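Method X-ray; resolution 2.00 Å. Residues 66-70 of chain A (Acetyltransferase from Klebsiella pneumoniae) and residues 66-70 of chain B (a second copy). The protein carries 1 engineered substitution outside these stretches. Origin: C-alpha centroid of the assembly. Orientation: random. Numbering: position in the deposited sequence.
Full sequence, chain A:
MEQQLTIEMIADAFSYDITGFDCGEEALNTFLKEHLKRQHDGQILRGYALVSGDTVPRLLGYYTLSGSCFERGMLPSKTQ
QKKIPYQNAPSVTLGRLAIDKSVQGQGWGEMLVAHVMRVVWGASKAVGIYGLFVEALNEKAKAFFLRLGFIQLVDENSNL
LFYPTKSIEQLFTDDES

Chain A 66-70: SGSCF
Chain B (66-70) SGSCF

How do the two strands meet? Residues 66-70 of each copy are extended and cross almost at right angles, 85° between N-to-C directions, with axes 3.8 Å apart at closest approach. Like faces like: the CA atoms of Gly A67 and Gly B67 lie 5.6 Å apart, those of Ser A68 and Ser B68 4.3 Å. Ser A66 (chi1 m) points sideways and makes no contact.

How does the main chain meet at the crossing? Gly A67 (phi/psi -63/147) brings its C to 3.4 Å from Ser B68 O; a CB here would point sideways, its ideal position 3.8 Å from that same oxygen. At Ser A68 (-162/-179, chi1 p) CB points away, leaving main chain against main chain. Gly B67 and Ser B68 repeat these conformations.

Do the backbones hydrogen-bond? No. Ser A68 N to Ser B68 O and Ser A68 O to Ser B68 N both measure 3.3 Å, but the angles are poor; Ser A68 O and Gly B67 O, 3.2 Å apart, are both acceptors.

What packs beyond the crossing? Cys A69 (-151/164, chi1 p) points sideways, its CB 4.0 Å from Ser B68 CA. Its SG lies 4.0 Å from SG of Cys B69, which shares its rotamer: an apolar contact, too long for a disulfide. Phe A70 (-148/155, chi1 67°, chi2 -87°) points away, outside the contact.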

# COMPACT_ATOMS: atom_id res chain seq x y z
N SER A 66 -4.95 5.54 0.82
CA SER A 66 -5.09 4.50 -0.20
C SER A 66 -3.72 4.11 -0.74
O SER A 66 -2.85 4.97 -0.93
CB SER A 66 -5.97 4.95 -1.37
OG SER A 66 -7.22 5.42 -0.91
N GLY A 67 -3.53 2.82 -0.99
CA GLY A 67 -2.32 2.38 -1.65
C GLY A 67 -2.22 2.96 -3.04
O GLY A 67 -3.23 3.24 -3.68
N SER A 68 -1.00 3.24 -3.49
CA SER A 68 -0.84 3.89 -4.78
C SER A 68 0.59 3.70 -5.28
O SER A 68 1.41 3.01 -4.66
CB SER A 68 -1.22 5.38 -4.68
OG SER A 68 -0.39 6.06 -3.76
N CYS A 69 0.87 4.28 -6.44
CA CYS A 69 2.22 4.45 -6.94
C CYS A 69 2.21 5.69 -7.82
O CYS A 69 1.14 6.16 -8.22
CB CYS A 69 2.71 3.22 -7.72
SG CYS A 69 1.64 2.86 -9.11
N PHE A 70 3.39 6.22 -8.12
CA PHE A 70 3.46 7.45 -8.89
C PHE A 70 4.71 7.47 -9.75
O PHE A 70 5.72 6.84 -9.41
CB PHE A 70 3.40 8.68 -7.96
CG PHE A 70 4.61 8.85 -7.09
CD1 PHE A 70 4.68 8.22 -5.86
CD2 PHE A 70 5.67 9.65 -7.49
CE1 PHE A 70 5.77 8.38 -5.04
CE2 PHE A 70 6.77 9.81 -6.68
CZ PHE A 70 6.83 9.17 -5.46
N SER B 66 4.90 -4.56 -3.09
CA SER B 66 5.00 -3.12 -3.24
C SER B 66 3.61 -2.52 -3.33
O SER B 66 2.72 -3.13 -3.93
CB SER B 66 5.81 -2.75 -4.49
OG SER B 66 7.05 -3.44 -4.51
N GLY B 67 3.42 -1.36 -2.73
CA GLY B 67 2.18 -0.63 -2.92
C GLY B 67 2.03 -0.17 -4.35
O GLY B 67 2.99 0.24 -5.01
N SER B 68 0.79 -0.18 -4.84
CA SER B 68 0.56 0.13 -6.24
C SER B 68 -0.88 0.56 -6.41
O SER B 68 -1.65 0.64 -5.45
CB SER B 68 0.87 -1.07 -7.13
OG SER B 68 0.02 -2.16 -6.82
N CYS B 69 -1.23 0.88 -7.65
CA CYS B 69 -2.61 1.03 -8.08
C CYS B 69 -2.67 0.65 -9.55
O CYS B 69 -1.64 0.55 -10.22
CB CYS B 69 -3.15 2.45 -7.83
SG CYS B 69 -2.23 3.79 -8.61
N PHE B 70 -3.88 0.43 -10.04
CA PHE B 70 -4.05 -0.01 -11.42
C PHE B 70 -5.36 0.56 -11.96
O PHE B 70 -6.27 0.88 -11.20
CB PHE B 70 -4.03 -1.54 -11.54
CG PHE B 70 -5.21 -2.22 -10.90
CD1 PHE B 70 -5.21 -2.52 -9.55
CD2 PHE B 70 -6.30 -2.60 -11.66
CE1 PHE B 70 -6.29 -3.16 -8.97
CE2 PHE B 70 -7.38 -3.24 -11.09
CZ PHE B 70 -7.38 -3.53 -9.74